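Local coordinates for protein putative polyketide synthase (Streptomyces coelicolor, PDB 1U0M) that catalyses the iterative condensation of five malonyl-CoA units and the cyclisation of the resulting pentaketide to 1,3,6,8-tetrahydroxynaphthalene, acting as a homodimeric type III polyketide synthase, at residues Ile24-Thr29 with Leu49-Gly54; Pro182-Val187 with Gly238-Leu243; Phe274-Ala279 with Leu318-Arg323; Asp287-Leu292 with His297-Ser302. All coordinates share one frame; numbering follows the deposited sequence.

Contact 1 (Ile24-Thr29 with Leu49-Gly54)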
loop_
_atom_site.group_PDB
_atom_site.type_symbol
_atom_site.label_atom_id
_atom_site.label_comp_id
_atom_site.label_asym_id
_atom_site.label_seq_id
_atom_site.Cartn_x
_atom_site.Cartn_y
_atom_site.Cartn_z
ATOM N N ILE A 24 -0.637 -9.023 28.603
ATOM C CA ILE A 24 0.474 -9.886 28.961
ATOM C C ILE A 24 1.553 -8.995 29.578
ATOM O O ILE A 24 1.993 -7.995 28.980
ATOM C CB ILE A 24 1.033 -10.699 27.754
ATOM C CG1 ILE A 24 2.190 -11.579 28.238
ATOM C CG2 ILE A 24 1.441 -9.783 26.626
ATOM C CD1 ILE A 24 2.708 -12.582 27.219
ATOM N N THR A 25 1.930 -9.350 30.806
ATOM C CA THR A 25 2.933 -8.615 31.562
ATOM C C THR A 25 4.349 -9.068 31.227
ATOM O O THR A 25 4.565 -10.109 30.605
ATOM C CB THR A 25 2.762 -8.828 33.069
ATOM O OG1 THR A 25 3.045 -10.201 33.363
ATOM C CG2 THR A 25 1.330 -8.495 33.522
ATOM N N MET A 26 5.306 -8.263 31.659
ATOM C CA MET A 26 6.717 -8.545 31.467
ATOM C C MET A 26 7.047 -9.898 32.077
ATOM O O MET A 26 7.679 -10.743 31.449
ATOM C CB MET A 26 7.541 -7.477 32.180
ATOM C CG MET A 26 9.007 -7.816 32.344
ATOM S SD MET A 26 9.890 -7.440 30.867
ATOM C CE MET A 26 9.492 -8.810 29.862
ATOM N N GLU A 27 6.618 -10.074 33.321
ATOM C CA GLU A 27 6.861 -11.294 34.072
ATOM C C GLU A 27 6.362 -12.515 33.322
ATOM O O GLU A 27 7.082 -13.502 33.192
ATOM C CB GLU A 27 6.178 -11.221 35.446
ATOM C CG GLU A 27 7.031 -11.810 36.568
ATOM C CD GLU A 27 6.213 -12.482 37.667
ATOM O OE1 GLU A 27 5.309 -11.826 38.232
ATOM O OE2 GLU A 27 6.485 -13.670 37.971
ATOM N N GLU A 28 5.124 -12.442 32.837
ATOM C CA GLU A 28 4.519 -13.540 32.095
ATOM C C GLU A 28 5.329 -13.879 30.860
ATOM O O GLU A 28 5.551 -15.057 30.560
ATOM C CB GLU A 28 3.100 -13.183 31.663
ATOM C CG GLU A 28 2.112 -13.029 32.797
ATOM C CD GLU A 28 0.865 -12.313 32.334
ATOM O OE1 GLU A 28 0.306 -12.712 31.288
ATOM O OE2 GLU A 28 0.441 -11.353 33.008
ATOM N N THR A 29 5.754 -12.842 30.145
ATOM C CA THR A 29 6.544 -13.029 28.930
ATOM C C THR A 29 7.780 -13.850 29.246
ATOM O O THR A 29 8.102 -14.801 28.528
ATOM C CB THR A 29 7.001 -11.683 28.313
ATOM O OG1 THR A 29 5.862 -10.948 27.846
ATOM C CG2 THR A 29 7.928 -11.930 27.141
ATOM N N LEU A 49 17.677 -9.280 27.522
ATOM C CA LEU A 49 17.357 -8.304 26.485
ATOM C C LEU A 49 15.898 -7.885 26.589
ATOM O O LEU A 49 15.572 -6.698 26.586
ATOM C CB LEU A 49 17.631 -8.911 25.106
ATOM C CG LEU A 49 19.089 -8.874 24.611
ATOM C CD1 LEU A 49 20.022 -9.366 25.693
ATOM C CD2 LEU A 49 19.230 -9.727 23.364
ATOM N N ILE A 50 15.022 -8.871 26.696
ATOM C CA ILE A 50 13.604 -8.588 26.813
ATOM C C ILE A 50 13.339 -7.743 28.048
ATOM O O ILE A 50 12.732 -6.676 27.969
ATOM C CB ILE A 50 12.792 -9.894 26.896
ATOM C CG1 ILE A 50 12.852 -10.619 25.546
ATOM C CG2 ILE A 50 11.346 -9.585 27.267
ATOM C CD1 ILE A 50 12.200 -11.970 25.541
ATOM N N GLU A 51 13.827 -8.201 29.192
ATOM C CA GLU A 51 13.591 -7.460 30.414
ATOM C C GLU A 51 14.086 -6.021 30.375
ATOM O O GLU A 51 13.411 -5.124 30.872
ATOM C CB GLU A 51 14.203 -8.192 31.607
ATOM C CG GLU A 51 13.580 -7.736 32.907
ATOM C CD GLU A 51 13.827 -8.677 34.062
ATOM O OE1 GLU A 51 13.060 -8.597 35.043
ATOM O OE2 GLU A 51 14.777 -9.487 34.002
ATOM N N ASN A 52 15.256 -5.799 29.781
ATOM C CA ASN A 52 15.832 -4.455 29.685
ATOM C C ASN A 52 14.985 -3.522 28.853
ATOM O O ASN A 52 15.096 -2.299 28.953
ATOM C CB ASN A 52 17.231 -4.513 29.075
ATOM C CG ASN A 52 18.276 -4.966 30.066
ATOM O OD1 ASN A 52 19.420 -5.203 29.693
ATOM N ND2 ASN A 52 17.892 -5.085 31.339
ATOM N N THR A 53 14.149 -4.110 28.015
ATOM C CA THR A 53 13.274 -3.349 27.149
ATOM C C THR A 53 12.333 -2.415 27.931
ATOM O O THR A 53 11.899 -1.383 27.410
ATOM C CB THR A 53 12.486 -4.330 26.258
ATOM O OG1 THR A 53 13.012 -4.288 24.922
ATOM C CG2 THR A 53 11.029 -4.017 26.267
ATOM N N GLY A 54 12.037 -2.763 29.179
ATOM C CA GLY A 54 11.159 -1.937 29.992
ATOM C C GLY A 54 9.685 -1.992 29.609
ATOM O O GLY A 54 8.888 -1.165 30.067
#
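Met26 reaches across to Ile50 and Glu51, and its thioether end carries most of this apolar contact. Its first torsion sets CG anti to the backbone N (chi1 166°), and bends at chi2 and chi3 then bring the terminal methyl to CG2 of Ile50. At 3.3 Å, the approach of Met26 CE to Ile50 CG2 is tighter than a normal van der Waals contact. The sulfur rests against the helix backbone, with Met26 SD 3.7 Å from Glu51 CA. One turn further on, Thr29 offers its methyl rather than its hydroxyl: Thr29 CG2 lies 4.1 Å from Ile50 CG2, which therefore meets both residues. A long unbranched methionine, bent in this way, suits the place because sulfur and methyl both lie along the helix.

The capping bonds lie within residues 24-29. Thr25 and Glu28 form a capping box: Thr25 OG1 accepts from Glu28 N at 3.1 Å, while Thr25 N donates weakly to Glu28 OE2. The Thr29 hydroxyl turns to Arg58, weakly bonded.

The start of helix 26-37 thus packs against the C-terminal part of helix 43-52, where Leu30 also touches Ile50 and Glu51. Strand 22-25, which leads into the first helix, pairs antiparallel with strand 57-60.

Contact 2 (Pro182-Val187 with Gly238-Leu243). With GOL (glycerol), chain D.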
loop_
_atom_site.group_PDB
_atom_site.type_symbol
_atom_site.label_atom_id
_atom_site.label_comp_id
_atom_site.label_asym_id
_atom_site.label_seq_id
_atom_site.Cartn_x
_atom_site.Cartn_y
_atom_site.Cartn_z
ATOM N N PRO A 182 5.962 -19.666 16.215
ATOM C CA PRO A 182 6.619 -20.619 17.117
ATOM C C PRO A 182 7.926 -21.154 16.543
ATOM O O PRO A 182 8.879 -21.430 17.281
ATOM C CB PRO A 182 5.579 -21.721 17.266
ATOM C CG PRO A 182 4.304 -20.991 17.133
ATOM C CD PRO A 182 4.560 -20.060 15.985
ATOM N N THR A 183 7.957 -21.288 15.223
ATOM C CA THR A 183 9.123 -21.789 14.508
ATOM C C THR A 183 10.373 -20.902 14.540
ATOM O O THR A 183 11.484 -21.413 14.449
ATOM C CB THR A 183 8.775 -22.061 13.032
ATOM O OG1 THR A 183 8.292 -20.858 12.430
ATOM C CG2 THR A 183 7.702 -23.127 12.923
ATOM N N ASP A 184 10.202 -19.583 14.631
ATOM C CA ASP A 184 11.344 -18.671 14.669
ATOM C C ASP A 184 12.026 -18.813 16.038
ATOM O O ASP A 184 11.487 -18.379 17.063
ATOM C CB ASP A 184 10.877 -17.226 14.428
ATOM C CG ASP A 184 10.445 -16.978 12.977
ATOM O OD1 ASP A 184 9.895 -15.896 12.669
ATOM O OD2 ASP A 184 10.663 -17.866 12.136
ATOM N N LEU A 185 13.211 -19.426 16.041
ATOM C CA LEU A 185 13.963 -19.677 17.269
ATOM C C LEU A 185 15.219 -18.843 17.494
ATOM O O LEU A 185 15.938 -19.082 18.459
ATOM C CB LEU A 185 14.340 -21.159 17.353
ATOM C CG LEU A 185 13.215 -22.197 17.340
ATOM C CD1 LEU A 185 13.840 -23.585 17.332
ATOM C CD2 LEU A 185 12.291 -22.020 18.558
ATOM N N GLY A 186 15.506 -17.886 16.616
ATOM C CA GLY A 186 16.682 -17.048 16.819
ATOM C C GLY A 186 16.439 -16.043 17.944
ATOM O O GLY A 186 15.290 -15.665 18.181
ATOM N N VAL A 187 17.498 -15.602 18.634
ATOM C CA VAL A 187 17.339 -14.644 19.732
ATOM C C VAL A 187 16.649 -13.366 19.268
ATOM O O VAL A 187 15.958 -12.723 20.044
ATOM C CB VAL A 187 18.703 -14.256 20.405
ATOM C CG1 VAL A 187 19.396 -15.495 20.906
ATOM C CG2 VAL A 187 19.588 -13.501 19.431
ATOM N N GLY A 238 3.027 -17.553 7.006
ATOM C CA GLY A 238 2.691 -16.155 7.132
ATOM C C GLY A 238 3.894 -15.252 7.084
ATOM O O GLY A 238 4.860 -15.528 6.374
ATOM N N PHE A 239 3.836 -14.176 7.857
ATOM C CA PHE A 239 4.914 -13.210 7.880
ATOM C C PHE A 239 5.866 -13.428 9.042
ATOM O O PHE A 239 5.452 -13.416 10.207
ATOM C CB PHE A 239 4.339 -11.788 7.942
ATOM C CG PHE A 239 3.418 -11.459 6.802
ATOM C CD1 PHE A 239 3.644 -11.991 5.532
ATOM C CD2 PHE A 239 2.334 -10.605 6.985
ATOM C CE1 PHE A 239 2.808 -11.677 4.472
ATOM C CE2 PHE A 239 1.494 -10.286 5.933
ATOM C CZ PHE A 239 1.727 -10.820 4.670
ATOM N N HIS A 240 7.137 -13.639 8.706
ATOM C CA HIS A 240 8.191 -13.834 9.693
ATOM C C HIS A 240 9.021 -12.546 9.724
ATOM O O HIS A 240 9.672 -12.179 8.746
ATOM C CB HIS A 240 9.089 -15.030 9.316
ATOM C CG HIS A 240 8.392 -16.354 9.364
ATOM N ND1 HIS A 240 7.308 -16.656 8.563
ATOM C CD2 HIS A 240 8.648 -17.471 10.087
ATOM C CE1 HIS A 240 6.933 -17.904 8.789
ATOM N NE2 HIS A 240 7.729 -18.420 9.710
ATOM N N PHE A 241 8.981 -11.865 10.857
ATOM C CA PHE A 241 9.684 -10.611 11.031
ATOM C C PHE A 241 11.184 -10.779 11.293
ATOM O O PHE A 241 11.590 -11.527 12.180
ATOM C CB PHE A 241 9.046 -9.829 12.185
ATOM C CG PHE A 241 9.523 -8.417 12.289
ATOM C CD1 PHE A 241 9.342 -7.533 11.229
ATOM C CD2 PHE A 241 10.157 -7.963 13.441
ATOM C CE1 PHE A 241 9.787 -6.211 11.313
ATOM C CE2 PHE A 241 10.608 -6.634 13.529
ATOM C CZ PHE A 241 10.418 -5.767 12.467
ATOM N N LEU A 242 11.993 -10.062 10.518
ATOM C CA LEU A 242 13.445 -10.113 10.647
ATOM C C LEU A 242 13.990 -8.729 10.982
ATOM O O LEU A 242 13.769 -7.749 10.250
ATOM C CB LEU A 242 14.086 -10.611 9.349
ATOM C CG LEU A 242 14.064 -12.111 9.032
ATOM C CD1 LEU A 242 12.652 -12.661 9.060
ATOM C CD2 LEU A 242 14.676 -12.322 7.668
ATOM N N LEU A 243 14.700 -8.653 12.097
ATOM C CA LEU A 243 15.280 -7.404 12.551
ATOM C C LEU A 243 16.775 -7.615 12.799
ATOM O O LEU A 243 17.168 -8.329 13.728
ATOM C CB LEU A 243 14.577 -6.965 13.829
ATOM C CG LEU A 243 14.875 -5.581 14.393
ATOM C CD1 LEU A 243 14.517 -4.490 13.390
ATOM C CD2 LEU A 243 14.082 -5.430 15.673
HETATM C C1 GOL D . 8.394 -14.867 15.354
HETATM O O1 GOL D . 7.354 -14.764 16.337
HETATM C C2 GOL D . 8.415 -13.528 14.636
HETATM O O2 GOL D . 9.762 -13.339 14.169
HETATM C C3 GOL D . 7.421 -13.581 13.508
HETATM O O3 GOL D . 7.311 -12.381 12.748
#
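The backbones of Asp184 and His240 come nearest with their CA atoms 7.6 Å apart, so the loop and strand 238-243 meet through side chains. Asp184 sends its carboxylate to the carbon edge of the imidazole: OD2 of Asp184 is 2.9 Å from CD2 of His240 and lies in the ring plane. The two planes are turned 55° apart, and the approach is a short, polar C-H to oxygen contact. Thr183 comes to the same edge, where its OG1 is 3.7 Å from His240 NE2. On another side of the ring, His240 ND1 donates a weak bond to Gly238 O. The neighbouring Phe239 stacks on Phe117 of the second subunit.

The other carboxylate oxygen, Asp184 OD1, accepts from glycerol O2 at 3.0 Å. Glycerol O3 accepts from Phe241 N at 2.6 Å and donates weakly to Phe239 O, so the small polyol spans loop and strand. Glycerol is also hydrogen-bonded to Asn193 OD1 and Gln181 N. A carboxylate and the strand's peptide N-H and C=O suit such a hydroxyl-rich guest, which probably came from the crystallisation liquor.

Strands 230-235 and 238-243 form a two-stranded antiparallel hairpin, lying here against the loop that leads into helix 187-195.

Contact 3 (Phe274-Ala279 with Leu318-Arg323)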
loop_
_atom_site.group_PDB
_atom_site.type_symbol
_atom_site.label_atom_id
_atom_site.label_comp_id
_atom_site.label_asym_id
_atom_site.label_seq_id
_atom_site.Cartn_x
_atom_site.Cartn_y
_atom_site.Cartn_z
ATOM N N PHE A 274 9.002 19.938 20.871
ATOM C CA PHE A 274 8.150 18.813 20.492
ATOM C C PHE A 274 8.919 17.615 19.942
ATOM O O PHE A 274 9.682 17.750 18.986
ATOM C CB PHE A 274 7.179 19.294 19.424
ATOM C CG PHE A 274 5.746 19.098 19.764
ATOM C CD1 PHE A 274 5.260 19.449 21.014
ATOM C CD2 PHE A 274 4.865 18.611 18.806
ATOM C CE1 PHE A 274 3.908 19.323 21.308
ATOM C CE2 PHE A 274 3.513 18.480 19.085
ATOM C CZ PHE A 274 3.031 18.837 20.338
ATOM N N TYR A 275 8.703 16.442 20.528
ATOM C CA TYR A 275 9.367 15.229 20.059
ATOM C C TYR A 275 8.496 13.984 20.177
ATOM O O TYR A 275 8.361 13.404 21.256
ATOM C CB TYR A 275 10.677 15.000 20.809
ATOM C CG TYR A 275 11.851 15.774 20.254
ATOM C CD1 TYR A 275 12.009 17.136 20.514
ATOM C CD2 TYR A 275 12.808 15.142 19.463
ATOM C CE1 TYR A 275 13.098 17.850 19.999
ATOM C CE2 TYR A 275 13.895 15.845 18.941
ATOM C CZ TYR A 275 14.037 17.196 19.215
ATOM O OH TYR A 275 15.132 17.872 18.718
ATOM N N ILE A 276 7.910 13.580 19.055
ATOM C CA ILE A 276 7.056 12.397 18.999
ATOM C C ILE A 276 7.598 11.470 17.912
ATOM O O ILE A 276 7.100 11.460 16.785
ATOM C CB ILE A 276 5.596 12.782 18.664
ATOM C CG1 ILE A 276 5.052 13.740 19.729
ATOM C CG2 ILE A 276 4.730 11.538 18.586
ATOM C CD1 ILE A 276 4.995 13.151 21.120
ATOM N N VAL A 277 8.627 10.701 18.255
ATOM C CA VAL A 277 9.246 9.791 17.304
ATOM C C VAL A 277 9.060 8.331 17.700
ATOM O O VAL A 277 9.066 7.997 18.882
ATOM C CB VAL A 277 10.754 10.059 17.183
ATOM C CG1 VAL A 277 11.006 11.547 17.108
ATOM C CG2 VAL A 277 11.490 9.450 18.358
ATOM N N HIS A 278 8.899 7.464 16.703
ATOM C CA HIS A 278 8.727 6.046 16.969
ATOM C C HIS A 278 9.969 5.234 16.657
ATOM O O HIS A 278 10.478 5.244 15.536
ATOM C CB HIS A 278 7.555 5.465 16.174
ATOM C CG HIS A 278 7.530 3.966 16.161
ATOM N ND1 HIS A 278 7.696 3.211 17.301
ATOM C CD2 HIS A 278 7.390 3.084 15.144
ATOM C CE1 HIS A 278 7.663 1.928 16.987
ATOM N NE2 HIS A 278 7.479 1.824 15.685
ATOM N N ALA A 279 10.439 4.526 17.673
ATOM C CA ALA A 279 11.600 3.664 17.557
ATOM C C ALA A 279 11.263 2.418 18.375
ATOM O O ALA A 279 10.693 2.517 19.466
ATOM C CB ALA A 279 12.836 4.363 18.119
ATOM N N LEU A 318 1.037 7.819 16.581
ATOM C CA LEU A 318 -0.304 8.281 16.888
ATOM C C LEU A 318 -0.650 8.223 18.368
ATOM O O LEU A 318 -1.279 9.142 18.899
ATOM C CB LEU A 318 -1.323 7.477 16.078
ATOM C CG LEU A 318 -1.601 7.971 14.652
ATOM C CD1 LEU A 318 -0.297 8.245 13.925
ATOM C CD2 LEU A 318 -2.438 6.943 13.901
ATOM N N ASP A 319 -0.244 7.150 19.037
ATOM C CA ASP A 319 -0.533 7.006 20.455
ATOM C C ASP A 319 0.341 7.937 21.291
ATOM O O ASP A 319 -0.069 8.383 22.359
ATOM C CB ASP A 319 -0.331 5.559 20.890
ATOM C CG ASP A 319 -0.618 5.353 22.356
ATOM O OD1 ASP A 319 0.300 5.547 23.181
ATOM O OD2 ASP A 319 -1.773 5.004 22.682
ATOM N N ALA A 320 1.548 8.220 20.809
ATOM C CA ALA A 320 2.450 9.116 21.524
ATOM C C ALA A 320 1.770 10.474 21.524
ATOM O O ALA A 320 1.678 11.131 22.558
ATOM C CB ALA A 320 3.795 9.198 20.821
ATOM N N LEU A 321 1.286 10.886 20.355
ATOM C CA LEU A 321 0.582 12.154 20.235
ATOM C C LEU A 321 -0.597 12.132 21.180
ATOM O O LEU A 321 -0.781 13.049 21.974
ATOM C CB LEU A 321 0.060 12.366 18.819
ATOM C CG LEU A 321 0.914 13.186 17.858
ATOM C CD1 LEU A 321 0.156 13.352 16.550
ATOM C CD2 LEU A 321 1.227 14.547 18.464
ATOM N N ARG A 322 -1.397 11.077 21.094
ATOM C CA ARG A 322 -2.562 10.953 21.951
ATOM C C ARG A 322 -2.184 11.212 23.412
ATOM O O ARG A 322 -2.974 11.769 24.175
ATOM C CB ARG A 322 -3.188 9.561 21.793
ATOM C CG ARG A 322 -4.527 9.381 22.503
ATOM C CD ARG A 322 -4.333 8.892 23.927
ATOM N NE ARG A 322 -3.995 7.471 23.971
ATOM C CZ ARG A 322 -3.255 6.904 24.920
ATOM N NH1 ARG A 322 -2.761 7.629 25.912
ATOM N NH2 ARG A 322 -3.009 5.605 24.879
ATOM N N ARG A 323 -0.975 10.821 23.799
ATOM C CA ARG A 323 -0.526 11.027 25.172
ATOM C C ARG A 323 -0.040 12.454 25.391
ATOM O O ARG A 323 -0.009 12.947 26.522
ATOM C CB ARG A 323 0.590 10.041 25.522
ATOM C CG ARG A 323 0.122 8.605 25.663
ATOM C CD ARG A 323 1.298 7.651 25.686
ATOM N NE ARG A 323 0.864 6.270 25.519
ATOM C CZ ARG A 323 0.480 5.480 26.513
ATOM N NH1 ARG A 323 0.481 5.931 27.760
ATOM N NH2 ARG A 323 0.083 4.239 26.260
#
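In this enzyme's thiolase fold, helices pack between and over beta-sheets, and here Ile276 of strand 276-278 meets Ala320 and Leu321 of helix 315-326. The strand is at one end of the sheet within this chain, parallel to strand 337-342; a beta-alpha-beta crossover with three helices, the last being this one, joins the two.

Ile276 brings both its branches to the helix. Its CG2, anti to the backbone N, meets the methyl of Ala320, and the 3.4 Å between Ile276 CG2 and Ala320 CB is tighter than usual. A methyl on the helix lets the strand come this near: the CA atoms of Ile276 and Ala320 are 6.2 Å apart. On the other branch Ile276 CG1 meets Leu321 CD2 at 4.1 Å, the two side chains crossing at about a right angle, while CD1 reaches back to Ala320. Phe301 of helix 300-308 also touches Ile276 and Ala320, and Leu321 reaches Leu12 and Pro15 of strand 11-18.

Charge is kept to another side of the helix. Asp319 takes Arg322 NH2 on its OD2 at 2.6 Å, and its OD1 is met on the syn side by Arg323 NE and also hydrogen-bonds Thr305. Arg323 also bridges to Glu308. The side chains that meet across the contact are all apolar, so it rests on close van der Waals packing, while the aspartate with several partners is probably kept ionised.

Contact 4 (Asp287-Leu292 with His297-Ser302)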
loop_
_atom_site.group_PDB
_atom_site.type_symbol
_atom_site.label_atom_id
_atom_site.label_comp_id
_atom_site.label_asym_id
_atom_site.label_seq_id
_atom_site.Cartn_x
_atom_site.Cartn_y
_atom_site.Cartn_z
ATOM N N ASP A 287 19.400 5.918 21.435
ATOM C CA ASP A 287 20.508 6.208 20.536
ATOM C C ASP A 287 20.127 7.482 19.792
ATOM O O ASP A 287 20.981 8.188 19.258
ATOM C CB ASP A 287 20.708 5.060 19.543
ATOM C CG ASP A 287 21.333 3.831 20.181
ATOM O OD1 ASP A 287 20.883 3.428 21.276
ATOM O OD2 ASP A 287 22.272 3.263 19.581
ATOM N N LEU A 288 18.830 7.772 19.776
ATOM C CA LEU A 288 18.318 8.957 19.108
ATOM C C LEU A 288 18.424 10.152 20.055
ATOM O O LEU A 288 18.493 11.297 19.615
ATOM C CB LEU A 288 16.860 8.728 18.692
ATOM C CG LEU A 288 16.268 9.596 17.576
ATOM C CD1 LEU A 288 16.032 11.002 18.067
ATOM C CD2 LEU A 288 17.206 9.595 16.383
ATOM N N SER A 289 18.447 9.879 21.356
ATOM C CA SER A 289 18.551 10.934 22.360
ATOM C C SER A 289 20.012 11.276 22.628
ATOM O O SER A 289 20.325 12.028 23.553
ATOM C CB SER A 289 17.891 10.493 23.667
ATOM O OG SER A 289 18.512 9.329 24.184
ATOM N N THR A 290 20.905 10.715 21.818
ATOM C CA THR A 290 22.339 10.958 21.966
ATOM C C THR A 290 22.929 11.461 20.650
ATOM O O THR A 290 23.466 12.565 20.589
ATOM C CB THR A 290 23.090 9.673 22.402
ATOM O OG1 THR A 290 22.777 8.605 21.500
ATOM C CG2 THR A 290 22.696 9.271 23.818
ATOM N N PHE A 291 22.830 10.647 19.602
ATOM C CA PHE A 291 23.355 11.012 18.293
ATOM C C PHE A 291 22.760 12.331 17.805
ATOM O O PHE A 291 23.426 13.088 17.100
ATOM C CB PHE A 291 23.070 9.894 17.278
ATOM C CG PHE A 291 23.981 8.696 17.418
ATOM C CD1 PHE A 291 25.352 8.835 17.249
ATOM C CD2 PHE A 291 23.466 7.439 17.714
ATOM C CE1 PHE A 291 26.207 7.732 17.374
ATOM C CE2 PHE A 291 24.312 6.327 17.841
ATOM C CZ PHE A 291 25.686 6.475 17.669
ATOM N N LEU A 292 21.512 12.599 18.192
ATOM C CA LEU A 292 20.821 13.824 17.795
ATOM C C LEU A 292 21.192 14.895 18.806
ATOM O O LEU A 292 21.510 16.022 18.435
ATOM C CB LEU A 292 19.294 13.641 17.777
ATOM C CG LEU A 292 18.572 14.646 16.880
ATOM C CD1 LEU A 292 18.637 14.152 15.445
ATOM C CD2 LEU A 292 17.136 14.801 17.300
ATOM N N HIS A 297 14.582 12.335 28.094
ATOM C CA HIS A 297 13.237 12.749 28.485
ATOM C C HIS A 297 12.381 13.322 27.359
ATOM O O HIS A 297 11.169 13.438 27.505
ATOM C CB HIS A 297 13.361 13.795 29.610
ATOM C CG HIS A 297 12.055 14.218 30.207
ATOM N ND1 HIS A 297 11.268 13.365 30.954
ATOM C CD2 HIS A 297 11.406 15.409 30.184
ATOM C CE1 HIS A 297 10.196 14.017 31.372
ATOM N NE2 HIS A 297 10.256 15.258 30.920
ATOM N N ALA A 298 13.008 13.669 26.241
ATOM C CA ALA A 298 12.289 14.244 25.112
ATOM C C ALA A 298 11.255 13.281 24.550
ATOM O O ALA A 298 10.125 13.672 24.252
ATOM C CB ALA A 298 13.271 14.651 24.019
ATOM N N PHE A 299 11.653 12.021 24.406
ATOM C CA PHE A 299 10.764 10.994 23.876
ATOM C C PHE A 299 10.047 10.312 25.026
ATOM O O PHE A 299 10.032 9.086 25.122
ATOM C CB PHE A 299 11.560 9.960 23.083
ATOM C CG PHE A 299 12.704 10.543 22.322
ATOM C CD1 PHE A 299 13.952 10.680 22.919
ATOM C CD2 PHE A 299 12.527 11.006 21.027
ATOM C CE1 PHE A 299 15.008 11.272 22.237
ATOM C CE2 PHE A 299 13.575 11.600 20.334
ATOM C CZ PHE A 299 14.819 11.733 20.942
ATOM N N ARG A 300 9.464 11.123 25.901
ATOM C CA ARG A 300 8.739 10.623 27.057
ATOM C C ARG A 300 7.434 9.961 26.633
ATOM O O ARG A 300 7.016 8.960 27.217
ATOM C CB ARG A 300 8.441 11.776 28.023
ATOM C CG ARG A 300 7.526 11.395 29.181
ATOM C CD ARG A 300 7.362 12.518 30.210
ATOM N NE ARG A 300 6.623 13.678 29.710
ATOM C CZ ARG A 300 7.141 14.639 28.951
ATOM N NH1 ARG A 300 8.418 14.592 28.593
ATOM N NH2 ARG A 300 6.381 15.653 28.556
ATOM N N PHE A 301 6.800 10.532 25.613
ATOM C CA PHE A 301 5.525 10.031 25.103
ATOM C C PHE A 301 5.681 8.738 24.315
ATOM O O PHE A 301 4.870 7.823 24.441
ATOM C CB PHE A 301 4.869 11.111 24.240
ATOM C CG PHE A 301 4.551 12.365 24.998
ATOM C CD1 PHE A 301 3.407 12.446 25.789
ATOM C CD2 PHE A 301 5.423 13.449 24.970
ATOM C CE1 PHE A 301 3.139 13.582 26.542
ATOM C CE2 PHE A 301 5.162 14.591 25.720
ATOM C CZ PHE A 301 4.016 14.655 26.507
ATOM N N SER A 302 6.728 8.665 23.505
ATOM C CA SER A 302 6.986 7.471 22.718
ATOM C C SER A 302 7.262 6.329 23.685
ATOM O O SER A 302 6.616 5.279 23.634
ATOM C CB SER A 302 8.208 7.684 21.823
ATOM O OG SER A 302 8.126 8.918 21.132
#
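Phe299 turns its ring toward Leu288 and Ser289 with CG anti to its own carbonyl carbon (chi1 -36°) and the ring swung nearly perpendicular at chi2 (88°). Leu288 answers from the other segment with CG anti to the backbone N (chi1 -159°), which carries CD1 to the far end of the ring. There Leu288 CD1 sits 3.2 Å from Phe299 CZ, a close approach made obliquely to the ring, and 3.4 Å from Phe299 CE2. The two side chains cross at about a right angle.

Ser289 comes to the ring differently, through its CB at the edge and near the plane, 3.3 Å from Phe299 CE1. Its hydroxyl is directed to the backbone, hydrogen-bonded to Asp286 O, which leaves carbon for the aromatic rim. A small residue is apt here, since the ring comes right up to the helix: CA of Ser289 is only 3.6 Å from Phe299 CE1.

Phe299 is the centre of an inverse gamma turn, lying between the 3-10 turn that ends at Ala298 and helix 300-308. From this bend the Phe299 ring projects against the C-terminal end of helix 281-291, the two successive helices being joined by a short connection in the C-terminal half of the thiolase fold. Ala298 CB lies 4.1 Å above one face of the ring, offset toward its rim.

The helix end itself is weakly bonded. Asp287 O accepts from Phe291 N at 3.1 Å and from Thr290 OG1 at 2.9 Å, both coming from the same face of the carbonyl plane. Leu288 also packs on Met251 of helix 251-263, while Phe299 touches Val277 of strand 276-278.

Contacts 3 and 4 form one continuous region, their centres about 11 Å apart, and residues 287-302 lie within the chain that runs between the two segments of contact 3. They share a probable hydrogen bond, Val277 O to Ser302 OG at 2.6 Å, and the packing of Val277 CG2 on Phe299 CD2 at 3.3 Å. Contact 1 stands apart, about 22 Å from contact 3 between centres. Contact 2 is its nearer neighbour, about 18 Å between centres and about 5 Å between nearest atoms, without touching. None of the four lies at Cys146, the active-site residue inferred by similarity; contact 2 alone holds the bound glycerol.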